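Local coordinates for protein mitochondrial enolase superfamily member 1 (Homo sapiens, PDB 4A35) that catalyses the magnesium-dependent dehydration of L-fuconate to 2-keto-3-deoxy-L-fuconate, a step in the catabolism of L-fucose, at residues R13-P18 against T417-E422; G54-L59 against E64-A69; R94-D99 against A118-V123; C195-Y200 against V389-E394. All blocks are in the same frame, centred on the assembly; numbering follows the deposited sequence.

Contact 1 of 4, residues R13-P18 against T417-E422. With EDO (1,2-ethanediol), chain D.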
loop_
_atom_site.group_PDB
_atom_site.type_symbol
_atom_site.label_atom_id
_atom_site.label_comp_id
_atom_site.label_asym_id
_atom_site.label_seq_id
_atom_site.Cartn_x
_atom_site.Cartn_y
_atom_site.Cartn_z
ATOM N N ARG A 13 -12.345 -4.538 -18.197
ATOM C CA ARG A 13 -13.621 -3.871 -18.040
ATOM C C ARG A 13 -13.978 -3.707 -16.574
ATOM O O ARG A 13 -13.663 -4.547 -15.740
ATOM C CB ARG A 13 -14.713 -4.655 -18.805
ATOM C CG ARG A 13 -14.549 -4.574 -20.374
ATOM C CD ARG A 13 -15.512 -5.533 -21.048
ATOM N NE ARG A 13 -15.019 -6.917 -20.875
ATOM C CZ ARG A 13 -15.598 -8.004 -21.361
ATOM N NH1 ARG A 13 -16.771 -7.917 -22.007
ATOM N NH2 ARG A 13 -15.039 -9.201 -21.167
ATOM N N ASP A 14 -14.664 -2.611 -16.283
ATOM C CA ASP A 14 -15.144 -2.208 -14.960
ATOM C C ASP A 14 -16.527 -2.845 -14.786
ATOM O O ASP A 14 -17.462 -2.437 -15.474
ATOM C CB ASP A 14 -15.209 -0.653 -14.943
ATOM C CG ASP A 14 -15.538 -0.029 -13.612
ATOM O OD1 ASP A 14 -16.112 -0.744 -12.735
ATOM O OD2 ASP A 14 -15.286 1.203 -13.455
ATOM N N VAL A 15 -16.650 -3.903 -13.930
ATOM C CA VAL A 15 -17.913 -4.638 -13.731
ATOM C C VAL A 15 -18.394 -4.395 -12.305
ATOM O O VAL A 15 -17.624 -4.607 -11.379
ATOM C CB VAL A 15 -17.749 -6.160 -14.037
ATOM C CG1 VAL A 15 -19.091 -6.883 -14.018
ATOM C CG2 VAL A 15 -17.051 -6.371 -15.380
ATOM N N ARG A 16 -19.633 -3.922 -12.120
ATOM C CA ARG A 16 -20.088 -3.593 -10.779
ATOM C C ARG A 16 -21.445 -4.139 -10.510
ATOM O O ARG A 16 -22.333 -4.054 -11.347
ATOM C CB ARG A 16 -20.105 -2.040 -10.563
ATOM C CG ARG A 16 -18.730 -1.371 -10.795
ATOM C CD ARG A 16 -18.778 0.119 -10.468
ATOM N NE ARG A 16 -17.545 0.753 -10.946
ATOM C CZ ARG A 16 -17.116 1.954 -10.576
ATOM N NH1 ARG A 16 -17.801 2.669 -9.688
ATOM N NH2 ARG A 16 -15.991 2.437 -11.069
ATOM N N PHE A 17 -21.581 -4.768 -9.330
ATOM C CA PHE A 17 -22.854 -5.311 -8.895
ATOM C C PHE A 17 -23.411 -4.381 -7.810
ATOM O O PHE A 17 -22.716 -4.049 -6.839
ATOM C CB PHE A 17 -22.733 -6.796 -8.451
ATOM C CG PHE A 17 -22.209 -7.682 -9.573
ATOM C CD1 PHE A 17 -23.083 -8.264 -10.491
ATOM C CD2 PHE A 17 -20.833 -7.882 -9.742
ATOM C CE1 PHE A 17 -22.599 -9.028 -11.568
ATOM C CE2 PHE A 17 -20.345 -8.649 -10.820
ATOM C CZ PHE A 17 -21.230 -9.212 -11.727
ATOM N N PRO A 18 -24.724 -4.062 -7.900
ATOM C CA PRO A 18 -25.326 -3.115 -6.922
ATOM C C PRO A 18 -25.722 -3.784 -5.592
ATOM O O PRO A 18 -26.857 -3.701 -5.135
ATOM C CB PRO A 18 -26.530 -2.560 -7.677
ATOM C CG PRO A 18 -26.948 -3.739 -8.617
ATOM C CD PRO A 18 -25.635 -4.355 -9.038
ATOM N N THR A 417 -12.107 -18.285 -13.097
ATOM C CA THR A 417 -12.178 -16.799 -13.183
ATOM C C THR A 417 -13.199 -16.340 -14.252
ATOM O O THR A 417 -13.599 -15.174 -14.271
ATOM C CB THR A 417 -10.794 -16.242 -13.619
ATOM O OG1 THR A 417 -10.356 -17.099 -14.674
ATOM C CG2 THR A 417 -9.743 -16.260 -12.503
ATOM N N GLU A 418 -13.500 -17.217 -15.226
ATOM C CA GLU A 418 -14.310 -16.831 -16.363
ATOM C C GLU A 418 -15.734 -16.386 -15.985
ATOM O O GLU A 418 -16.450 -17.099 -15.281
ATOM C CB GLU A 418 -14.383 -17.955 -17.406
ATOM C CG GLU A 418 -15.036 -17.486 -18.698
ATOM C CD GLU A 418 -14.737 -18.420 -19.845
ATOM O OE1 GLU A 418 -13.920 -19.356 -19.669
ATOM O OE2 GLU A 418 -15.403 -18.270 -20.889
ATOM N N MET A 419 -16.111 -15.159 -16.454
ATOM C CA MET A 419 -17.452 -14.674 -16.174
ATOM C C MET A 419 -18.322 -14.864 -17.382
ATOM O O MET A 419 -17.835 -14.887 -18.516
ATOM C CB MET A 419 -17.433 -13.211 -15.727
ATOM C CG MET A 419 -16.694 -13.052 -14.390
ATOM S SD MET A 419 -16.692 -11.323 -13.769
ATOM C CE MET A 419 -18.422 -11.222 -13.087
ATOM N N LYS A 420 -19.626 -14.940 -17.151
ATOM C CA LYS A 420 -20.614 -15.007 -18.214
ATOM C C LYS A 420 -20.633 -13.642 -18.948
ATOM O O LYS A 420 -20.806 -12.595 -18.304
ATOM C CB LYS A 420 -22.007 -15.365 -17.641
ATOM C CG LYS A 420 -22.108 -16.798 -17.132
ATOM C CD LYS A 420 -23.481 -17.064 -16.592
ATOM C CE LYS A 420 -23.539 -18.444 -15.944
ATOM N NZ LYS A 420 -24.827 -18.620 -15.232
ATOM N N GLU A 421 -20.393 -13.649 -20.273
ATOM C CA GLU A 421 -20.358 -12.392 -21.027
ATOM C C GLU A 421 -21.667 -11.603 -20.905
ATOM O O GLU A 421 -21.577 -10.389 -20.801
ATOM C CB GLU A 421 -19.911 -12.584 -22.484
ATOM C CG GLU A 421 -18.389 -12.743 -22.553
ATOM C CD GLU A 421 -17.577 -11.492 -22.241
ATOM O OE1 GLU A 421 -17.974 -10.401 -22.703
ATOM O OE2 GLU A 421 -16.541 -11.596 -21.544
ATOM N N GLU A 422 -22.861 -12.268 -20.859
ATOM C CA GLU A 422 -24.145 -11.558 -20.648
ATOM C C GLU A 422 -24.115 -10.803 -19.275
ATOM O O GLU A 422 -24.478 -9.613 -19.232
ATOM C CB GLU A 422 -25.347 -12.529 -20.733
HETATM C C1 EDO D . -21.457 2.602 -8.971
HETATM O O1 EDO D . -20.287 2.100 -8.314
HETATM C C2 EDO D . -21.440 4.162 -9.077
HETATM O O2 EDO D . -20.769 4.763 -7.966
#
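A bend at the third torsion of R13 (chi3 -74°) and another at the second torsion of E421 (chi2 -70°) bring guanidinium and carboxylate together end-on and nearly coplanar. The arginine grips with both terminal nitrogens: NH1 of R13 lies 2.8 Å from OE1 of E421, and NH2 of R13 lies 2.9 Å from OE2 of E421. Each oxygen receives its N-H on the syn lone pair, and the two planes differ by 15°. Deeper in, the methyl CE of M419 meets the edge of the F17 ring, 3.7 Å from F17 CZ, with CG1 of V15 grazing the same methyl at 4.5 Å. The contact thus ties strand 7-16 of the N-terminal sheet to the start of helix 421-427, near the C-terminal end of the chain. On the same strand, R16 holds D14 side-on, while its NH1 binds an ethanediol. Replacing R13 by an alanine would probably leave the E421 carboxylate without its charged mate and free to turn. Two N-H to oxygen bonds, one to each oxygen, pair the charges and fix the rotation of both groups.

Contact 2 of 4, residues G54-L59 against E64-A69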
loop_
_atom_site.group_PDB
_atom_site.type_symbol
_atom_site.label_atom_id
_atom_site.label_comp_id
_atom_site.label_asym_id
_atom_site.label_seq_id
_atom_site.Cartn_x
_atom_site.Cartn_y
_atom_site.Cartn_z
ATOM N N GLY A 54 -9.254 -13.018 -15.880
ATOM C CA GLY A 54 -8.710 -12.635 -14.588
ATOM C C GLY A 54 -9.585 -11.594 -13.949
ATOM O O GLY A 54 -10.275 -10.829 -14.639
ATOM N N ILE A 55 -9.556 -11.575 -12.624
ATOM C CA ILE A 55 -10.278 -10.600 -11.822
ATOM C C ILE A 55 -9.428 -10.112 -10.655
ATOM O O ILE A 55 -8.458 -10.752 -10.219
ATOM C CB ILE A 55 -11.623 -11.199 -11.239
ATOM C CG1 ILE A 55 -11.340 -12.425 -10.298
ATOM C CG2 ILE A 55 -12.702 -11.476 -12.314
ATOM C CD1 ILE A 55 -12.507 -12.844 -9.336
ATOM N N THR A 56 -9.840 -8.957 -10.146
ATOM C CA THR A 56 -9.474 -8.407 -8.856
ATOM C C THR A 56 -10.752 -7.811 -8.307
ATOM O O THR A 56 -11.539 -7.273 -9.069
ATOM C CB THR A 56 -8.254 -7.506 -8.799
ATOM O OG1 THR A 56 -7.913 -7.407 -7.392
ATOM C CG2 THR A 56 -8.511 -6.101 -9.379
ATOM N N PHE A 57 -10.951 -7.912 -7.008
ATOM C CA PHE A 57 -12.202 -7.490 -6.363
ATOM C C PHE A 57 -12.107 -6.105 -5.705
ATOM O O PHE A 57 -11.106 -5.770 -5.042
ATOM C CB PHE A 57 -12.534 -8.527 -5.301
ATOM C CG PHE A 57 -13.653 -8.189 -4.348
ATOM C CD1 PHE A 57 -14.960 -7.995 -4.817
ATOM C CD2 PHE A 57 -13.404 -8.040 -2.982
ATOM C CE1 PHE A 57 -16.008 -7.712 -3.927
ATOM C CE2 PHE A 57 -14.450 -7.731 -2.091
ATOM C CZ PHE A 57 -15.744 -7.549 -2.575
ATOM N N THR A 58 -13.169 -5.327 -5.870
ATOM C CA THR A 58 -13.284 -3.993 -5.267
ATOM C C THR A 58 -14.699 -3.828 -4.678
ATOM O O THR A 58 -15.575 -4.654 -4.924
ATOM C CB THR A 58 -12.971 -2.817 -6.229
ATOM O OG1 THR A 58 -14.127 -2.648 -7.072
ATOM C CG2 THR A 58 -11.645 -2.991 -7.044
ATOM N N LEU A 59 -14.920 -2.673 -4.023
ATOM C CA LEU A 59 -16.213 -2.350 -3.437
ATOM C C LEU A 59 -17.017 -1.317 -4.265
ATOM O O LEU A 59 -18.005 -0.781 -3.772
ATOM C CB LEU A 59 -16.034 -1.842 -2.012
ATOM C CG LEU A 59 -15.361 -2.817 -1.037
ATOM C CD1 LEU A 59 -15.437 -2.265 0.403
ATOM C CD2 LEU A 59 -15.946 -4.227 -1.172
ATOM N N GLU A 64 -12.522 1.861 -11.559
ATOM C CA GLU A 64 -11.986 2.544 -12.748
ATOM C C GLU A 64 -10.454 2.848 -12.564
ATOM O O GLU A 64 -9.711 2.880 -13.548
ATOM C CB GLU A 64 -12.806 3.809 -13.067
ATOM C CG GLU A 64 -12.522 5.031 -12.183
ATOM C CD GLU A 64 -13.113 5.055 -10.787
ATOM O OE1 GLU A 64 -13.590 4.004 -10.301
ATOM O OE2 GLU A 64 -12.958 6.106 -10.111
ATOM N N VAL A 65 -9.995 3.102 -11.306
ATOM C CA VAL A 65 -8.568 3.363 -11.028
ATOM C C VAL A 65 -7.739 2.069 -11.271
ATOM O O VAL A 65 -6.622 2.091 -11.867
ATOM C CB VAL A 65 -8.378 3.965 -9.598
ATOM C CG1 VAL A 65 -6.915 4.304 -9.359
ATOM C CG2 VAL A 65 -9.272 5.192 -9.374
ATOM N N VAL A 66 -8.275 0.936 -10.800
ATOM C CA VAL A 66 -7.687 -0.406 -11.015
ATOM C C VAL A 66 -7.613 -0.692 -12.544
ATOM O O VAL A 66 -6.555 -1.108 -13.057
ATOM C CB VAL A 66 -8.450 -1.507 -10.227
ATOM C CG1 VAL A 66 -7.892 -2.883 -10.541
ATOM C CG2 VAL A 66 -8.411 -1.231 -8.709
ATOM N N VAL A 67 -8.733 -0.473 -13.278
ATOM C CA VAL A 67 -8.783 -0.628 -14.739
ATOM C C VAL A 67 -7.632 0.198 -15.374
ATOM O O VAL A 67 -6.886 -0.325 -16.195
ATOM C CB VAL A 67 -10.192 -0.256 -15.313
ATOM C CG1 VAL A 67 -10.149 -0.119 -16.841
ATOM C CG2 VAL A 67 -11.218 -1.310 -14.891
ATOM N N CYS A 68 -7.447 1.461 -14.939
ATOM C CA CYS A 68 -6.364 2.319 -15.424
ATOM C C CYS A 68 -4.976 1.668 -15.226
ATOM O O CYS A 68 -4.119 1.688 -16.123
ATOM C CB CYS A 68 -6.418 3.667 -14.709
ATOM S SG CYS A 68 -5.404 4.932 -15.502
ATOM N N ALA A 69 -4.779 1.086 -14.046
ATOM C CA ALA A 69 -3.494 0.477 -13.701
ATOM C C ALA A 69 -3.304 -0.842 -14.487
ATOM O O ALA A 69 -2.158 -1.137 -14.874
ATOM C CB ALA A 69 -3.423 0.232 -12.192
#
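The enolase-superfamily N-terminal domain, a three-stranded antiparallel sheet backed by helices, places strand 52-58 at the edge of its sheet and helix 63-73 immediately after it, and V66 of the helix packs here on T56 and T58 of the strand. The two threonines are two residues apart, so both direct their side chains to the helical face of the sheet, and V66 spreads one methyl to each. Its CG1, anti to the backbone N (chi1 176°), meets CG2 of T56 at 3.5 Å, closer than ordinary van der Waals contact, the two side chains crossing obliquely. The other branch, CG2 of V66, comes tip to tip with CG2 of T58. Both threonines thus offer their methyls to the valine and send their hydroxyls to other partners: OG1 of T56 hydrogen-bonds to the carbonyl O of C331, and OG1 of T58 to the hydroxyl of T63 at the beginning of the helix. No hydrogen bond joins the two segments, and the contact is carried by methyl groups alone. A38 on the neighbouring strand 36-44 and L114 of helix 110-131 also border it, and the second subunit packs against the outer side of helix 63-73, with V65 of that subunit on C68. Where V66 faces T58, the methyl carbons V66 CG2 and T58 CG2 lie 4.0 Å apart.

Contact 3 of 4, residues R94-D99 against A118-V123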
loop_
_atom_site.group_PDB
_atom_site.type_symbol
_atom_site.label_atom_id
_atom_site.label_comp_id
_atom_site.label_asym_id
_atom_site.label_seq_id
_atom_site.Cartn_x
_atom_site.Cartn_y
_atom_site.Cartn_z
ATOM N N ARG A 94 8.502 -10.290 -11.279
ATOM C CA ARG A 94 9.375 -9.160 -10.940
ATOM C C ARG A 94 9.156 -7.966 -11.926
ATOM O O ARG A 94 9.204 -6.817 -11.508
ATOM C CB ARG A 94 10.855 -9.611 -10.931
ATOM C CG ARG A 94 11.870 -8.531 -10.570
ATOM C CD ARG A 94 11.816 -8.111 -9.098
ATOM N NE ARG A 94 12.183 -9.203 -8.196
ATOM C CZ ARG A 94 13.438 -9.539 -7.913
ATOM N NH1 ARG A 94 14.451 -8.857 -8.441
ATOM N NH2 ARG A 94 13.693 -10.551 -7.100
ATOM N N GLN A 95 8.927 -8.230 -13.210
ATOM C CA GLN A 95 8.736 -7.119 -14.156
ATOM C C GLN A 95 7.414 -6.358 -13.881
ATOM O O GLN A 95 7.414 -5.111 -13.890
ATOM C CB GLN A 95 8.810 -7.589 -15.612
ATOM C CG GLN A 95 8.664 -6.443 -16.606
ATOM C CD GLN A 95 9.667 -5.286 -16.523
ATOM O OE1 GLN A 95 9.565 -4.330 -15.671
ATOM N NE2 GLN A 95 10.485 -5.221 -17.590
ATOM N N LEU A 96 6.338 -7.092 -13.541
ATOM C CA LEU A 96 5.063 -6.460 -13.197
ATOM C C LEU A 96 5.126 -5.685 -11.868
ATOM O O LEU A 96 4.519 -4.611 -11.769
ATOM C CB LEU A 96 3.928 -7.479 -13.076
ATOM C CG LEU A 96 3.457 -8.175 -14.368
ATOM C CD1 LEU A 96 2.137 -8.891 -14.130
ATOM C CD2 LEU A 96 3.281 -7.187 -15.509
ATOM N N THR A 97 5.769 -6.285 -10.835
ATOM C CA THR A 97 5.737 -5.747 -9.452
ATOM C C THR A 97 6.928 -4.815 -9.114
ATOM O O THR A 97 6.877 -4.124 -8.082
ATOM C CB THR A 97 5.705 -6.931 -8.438
ATOM O OG1 THR A 97 6.889 -7.693 -8.637
ATOM C CG2 THR A 97 4.442 -7.780 -8.523
ATOM N N SER A 98 8.027 -4.881 -9.913
ATOM C CA SER A 98 9.191 -4.026 -9.711
ATOM C C SER A 98 9.534 -3.297 -11.011
ATOM O O SER A 98 10.714 -3.125 -11.347
ATOM C CB SER A 98 10.378 -4.818 -9.173
ATOM O OG SER A 98 11.294 -3.933 -8.543
ATOM N N ASP A 99 8.500 -2.833 -11.739
ATOM C CA ASP A 99 8.717 -1.987 -12.936
ATOM C C ASP A 99 9.455 -0.703 -12.428
ATOM O O ASP A 99 9.007 -0.130 -11.452
ATOM C CB ASP A 99 7.344 -1.671 -13.568
ATOM C CG ASP A 99 7.404 -0.711 -14.749
ATOM O OD1 ASP A 99 7.762 0.455 -14.543
ATOM O OD2 ASP A 99 7.018 -1.115 -15.858
ATOM N N ALA A 118 -4.930 -9.068 -11.066
ATOM C CA ALA A 118 -5.920 -9.293 -12.132
ATOM C C ALA A 118 -5.253 -9.829 -13.416
ATOM O O ALA A 118 -5.746 -10.797 -14.011
ATOM C CB ALA A 118 -6.694 -7.998 -12.421
ATOM N N VAL A 119 -4.100 -9.243 -13.790
ATOM C CA VAL A 119 -3.338 -9.655 -14.987
ATOM C C VAL A 119 -2.786 -11.066 -14.763
ATOM O O VAL A 119 -2.964 -11.959 -15.626
ATOM C CB VAL A 119 -2.225 -8.620 -15.304
ATOM C CG1 VAL A 119 -1.233 -9.149 -16.331
ATOM C CG2 VAL A 119 -2.840 -7.279 -15.770
ATOM N N LEU A 120 -2.083 -11.257 -13.626
ATOM C CA LEU A 120 -1.507 -12.592 -13.311
ATOM C C LEU A 120 -2.600 -13.689 -13.204
ATOM O O LEU A 120 -2.367 -14.827 -13.681
ATOM C CB LEU A 120 -0.681 -12.507 -12.021
ATOM C CG LEU A 120 0.705 -11.845 -12.145
ATOM C CD1 LEU A 120 1.394 -11.678 -10.760
ATOM C CD2 LEU A 120 1.635 -12.669 -13.058
ATOM N N ASN A 121 -3.803 -13.373 -12.639
ATOM C CA ASN A 121 -4.920 -14.319 -12.576
ATOM C C ASN A 121 -5.314 -14.776 -13.976
ATOM O O ASN A 121 -5.609 -15.940 -14.149
ATOM C CB ASN A 121 -6.163 -13.747 -11.833
ATOM C CG ASN A 121 -5.940 -13.670 -10.312
ATOM O OD1 ASN A 121 -5.045 -14.328 -9.768
ATOM N ND2 ASN A 121 -6.758 -12.903 -9.584
ATOM N N ALA A 122 -5.362 -13.831 -14.974
ATOM C CA ALA A 122 -5.706 -14.165 -16.349
ATOM C C ALA A 122 -4.613 -15.101 -16.973
ATOM O O ALA A 122 -4.931 -16.054 -17.686
ATOM C CB ALA A 122 -5.894 -12.871 -17.167
ATOM N N VAL A 123 -3.339 -14.899 -16.617
ATOM C CA VAL A 123 -2.273 -15.759 -17.161
ATOM C C VAL A 123 -2.377 -17.189 -16.564
ATOM O O VAL A 123 -2.266 -18.166 -17.301
ATOM C CB VAL A 123 -0.864 -15.118 -16.923
ATOM C CG1 VAL A 123 0.256 -16.065 -17.345
ATOM C CG2 VAL A 123 -0.726 -13.777 -17.678
#
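Apolar contact between L96 and the pair V119 and L120 joins the two segments, and one methyl of L96 carries it. CD1 of L96 sits 3.8 Å from CG of L120 and 4.0 Å from CD2 of L120, as the two leucines reach toward each other tip to tip. The same CD1 of L96 also meets CG1 of V119, the branch anti to the backbone N, at 4.0 Å, so a single methyl touches neighbouring residues of the facing helix. L96 carries its CG anti to the carbonyl carbon and beside the backbone N (chi1 -69°), and its second torsion is extended (chi2 -167°), which sends CD1 out to the other helix. All three residues are buried. They join helix 89-97 to the long helix 110-131 within the helical layer of the enolase-superfamily N-terminal domain, away from the substrate and metal sites. F89, F92 and Y93 of the first helix also lie against L120, while T116 of the second helix touches L96. No hydrogen bond crosses the contact. Each helix has its own backbone bonds, including S98 N to R94 O at 2.8 Å and V123 N to V119 O at 3.1 Å. R94 makes a salt bridge with D152, and OD1 of N121 bonds to the hydroxyl of S335.

Contact 4 of 4, residues C195-Y200 against V389-E394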
loop_
_atom_site.group_PDB
_atom_site.type_symbol
_atom_site.label_atom_id
_atom_site.label_comp_id
_atom_site.label_asym_id
_atom_site.label_seq_id
_atom_site.Cartn_x
_atom_site.Cartn_y
_atom_site.Cartn_z
ATOM N N CYS A 195 -24.846 -14.962 7.568
ATOM C CA CYS A 195 -25.632 -14.406 8.706
ATOM C C CYS A 195 -24.849 -13.261 9.386
ATOM O O CYS A 195 -25.240 -12.781 10.467
ATOM C CB CYS A 195 -25.952 -15.506 9.723
ATOM S SG CYS A 195 -26.751 -16.974 9.011
ATOM N N ALA A 196 -23.691 -12.886 8.808
ATOM C CA ALA A 196 -22.760 -11.977 9.464
ATOM C C ALA A 196 -23.101 -10.497 9.426
ATOM O O ALA A 196 -22.611 -9.761 10.288
ATOM C CB ALA A 196 -21.356 -12.134 8.830
ATOM N N TRP A 197 -23.825 -10.059 8.412
ATOM C CA TRP A 197 -23.905 -8.645 8.031
ATOM C C TRP A 197 -24.667 -7.763 8.994
ATOM O O TRP A 197 -25.534 -8.230 9.748
ATOM C CB TRP A 197 -24.419 -8.491 6.577
ATOM C CG TRP A 197 -23.741 -9.448 5.615
ATOM C CD1 TRP A 197 -24.305 -10.518 4.975
ATOM C CD2 TRP A 197 -22.351 -9.429 5.215
ATOM N NE1 TRP A 197 -23.364 -11.133 4.155
ATOM C CE2 TRP A 197 -22.157 -10.499 4.307
ATOM C CE3 TRP A 197 -21.254 -8.576 5.509
ATOM C CZ2 TRP A 197 -20.901 -10.770 3.721
ATOM C CZ3 TRP A 197 -20.043 -8.792 4.855
ATOM C CH2 TRP A 197 -19.866 -9.899 4.005
ATOM N N LEU A 198 -24.247 -6.477 9.026
ATOM C CA LEU A 198 -24.889 -5.446 9.836
ATOM C C LEU A 198 -26.216 -4.964 9.170
ATOM O O LEU A 198 -26.335 -4.965 7.942
ATOM C CB LEU A 198 -23.940 -4.252 10.047
ATOM C CG LEU A 198 -22.553 -4.423 10.715
ATOM C CD1 LEU A 198 -22.155 -3.150 11.510
ATOM C CD2 LEU A 198 -22.451 -5.602 11.556
ATOM N N GLY A 199 -27.174 -4.543 10.002
ATOM C CA GLY A 199 -28.444 -3.966 9.554
ATOM C C GLY A 199 -29.661 -4.864 9.615
ATOM O O GLY A 199 -30.788 -4.400 9.370
ATOM N N TYR A 200 -29.462 -6.160 9.914
ATOM C CA TYR A 200 -30.557 -7.115 9.978
ATOM C C TYR A 200 -31.381 -6.964 11.253
ATOM O O TYR A 200 -30.813 -6.894 12.359
ATOM C CB TYR A 200 -30.022 -8.567 9.943
ATOM C CG TYR A 200 -29.283 -8.996 8.698
ATOM C CD1 TYR A 200 -29.737 -8.632 7.425
ATOM C CD2 TYR A 200 -28.196 -9.865 8.777
ATOM C CE1 TYR A 200 -29.080 -9.070 6.271
ATOM C CE2 TYR A 200 -27.544 -10.318 7.633
ATOM C CZ TYR A 200 -27.982 -9.912 6.386
ATOM O OH TYR A 200 -27.339 -10.370 5.270
ATOM N N VAL A 389 -19.365 -17.236 0.933
ATOM C CA VAL A 389 -20.480 -16.274 0.923
ATOM C C VAL A 389 -21.361 -16.647 -0.279
ATOM O O VAL A 389 -20.843 -17.064 -1.318
ATOM C CB VAL A 389 -20.060 -14.765 0.952
ATOM C CG1 VAL A 389 -21.243 -13.871 1.348
ATOM C CG2 VAL A 389 -18.898 -14.533 1.934
ATOM N N ASP A 390 -22.677 -16.562 -0.109
ATOM C CA ASP A 390 -23.672 -16.993 -1.121
ATOM C C ASP A 390 -23.980 -15.984 -2.271
ATOM O O ASP A 390 -24.951 -16.195 -3.003
ATOM C CB ASP A 390 -25.019 -17.343 -0.428
ATOM C CG ASP A 390 -25.667 -16.195 0.365
ATOM O OD1 ASP A 390 -24.925 -15.282 0.821
ATOM O OD2 ASP A 390 -26.904 -16.247 0.595
ATOM N N HIS A 391 -23.122 -14.968 -2.437
ATOM C CA HIS A 391 -23.242 -13.893 -3.432
ATOM C C HIS A 391 -22.718 -14.227 -4.863
ATOM O O HIS A 391 -21.585 -14.702 -4.981
ATOM C CB HIS A 391 -22.422 -12.661 -2.934
ATOM C CG HIS A 391 -23.118 -11.705 -2.003
ATOM N ND1 HIS A 391 -23.457 -12.067 -0.696
ATOM C CD2 HIS A 391 -23.393 -10.390 -2.176
ATOM C CE1 HIS A 391 -23.963 -10.978 -0.146
ATOM N NE2 HIS A 391 -23.940 -9.940 -0.999
ATOM N N LEU A 392 -23.510 -13.883 -5.951
ATOM C CA LEU A 392 -23.026 -13.689 -7.331
ATOM C C LEU A 392 -22.352 -14.829 -8.093
ATOM O O LEU A 392 -21.793 -14.598 -9.189
ATOM C CB LEU A 392 -22.017 -12.494 -7.290
ATOM C CG LEU A 392 -22.529 -11.164 -6.631
ATOM C CD1 LEU A 392 -21.380 -10.110 -6.528
ATOM C CD2 LEU A 392 -23.781 -10.614 -7.357
ATOM N N HIS A 393 -22.428 -16.036 -7.584
ATOM C CA HIS A 393 -21.871 -17.204 -8.275
ATOM C C HIS A 393 -22.538 -17.461 -9.641
ATOM O O HIS A 393 -21.868 -17.988 -10.526
ATOM C CB HIS A 393 -21.993 -18.468 -7.408
ATOM C CG HIS A 393 -21.370 -18.291 -6.058
ATOM N ND1 HIS A 393 -19.994 -18.220 -5.901
ATOM C CD2 HIS A 393 -21.962 -18.027 -4.866
ATOM C CE1 HIS A 393 -19.789 -17.976 -4.614
ATOM N NE2 HIS A 393 -20.949 -17.867 -3.948
ATOM N N GLU A 394 -23.811 -17.030 -9.830
ATOM C CA GLU A 394 -24.561 -17.194 -11.092
ATOM C C GLU A 394 -23.897 -16.398 -12.263
ATOM O O GLU A 394 -24.220 -16.655 -13.425
ATOM C CB GLU A 394 -26.053 -16.779 -10.926
ATOM C CG GLU A 394 -26.327 -15.303 -10.606
ATOM C CD GLU A 394 -26.204 -14.871 -9.150
ATOM O OE1 GLU A 394 -25.656 -15.645 -8.334
ATOM O OE2 GLU A 394 -26.698 -13.772 -8.811
HETATM O O HOH W 1 -24.678 -12.959 2.402
#
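W197 turns the edge of its indole to V389: CZ2 of W197 lies 3.9 Å from CG1 of V389, with the methyl near the plane of the ring and the two side chains crossing at a slant. CG1 is the valine branch anti to the backbone N (chi1 -163°), which takes it to the benzo end of the indole. At the pyrrole end the edge carries polar contacts. NE1 of W197 donates to a water at 2.9 Å, and this water in turn donates to OD1 of D390 at 2.8 Å, so that one solvent molecule, lying in the indole plane, spans the two loops. The placement of H391 nearby is not settled, since it was modelled in two positions. Within the second loop, H393 NE2 donates to the carbonyl O of V389 at 2.8 Å, in the carbonyl plane, with an N-H...O angle of 163°, which closes the turn bearing D390 and H391. These loops follow strands 188-192 and 386-388 of the C-terminal domain, the modified TIM barrel of the enolase superfamily. The indole also lies beside Y35 and G25, which probably bind substrate, and K223, probably a proton donor or acceptor. The buried indole N-H is thus satisfied through water, and the valine contact and the water bridge probably help to hold the ring where it borders the probable substrate pocket.

Contacts 1 and 2 touch, their centres 12 Å apart: R16 NH2 bridges to E64 OE1 at 3.0 Å, joining strand 7-16 to helix 63-73. Contact 3 adjoins contact 2, where the amide of N121 reaches the carbonyl of I55, N121 ND2 to I55 O at 2.8 Å. Toward the other domain, contact 1 meets contact 4 through K420 NZ and E394 O, 2.7 Å apart, a probable hydrogen bond, and through packing of F17 on L392. Contact 4 lies nearest the probable substrate site, the W197 side chain being about 3 Å from G25 and Y35; a bound magnesium ion is about 8 Å from the same side chain. F17 of contact 1 also lies near Y35. Contact 3, centred 31 Å from contact 4, lies farthest from it.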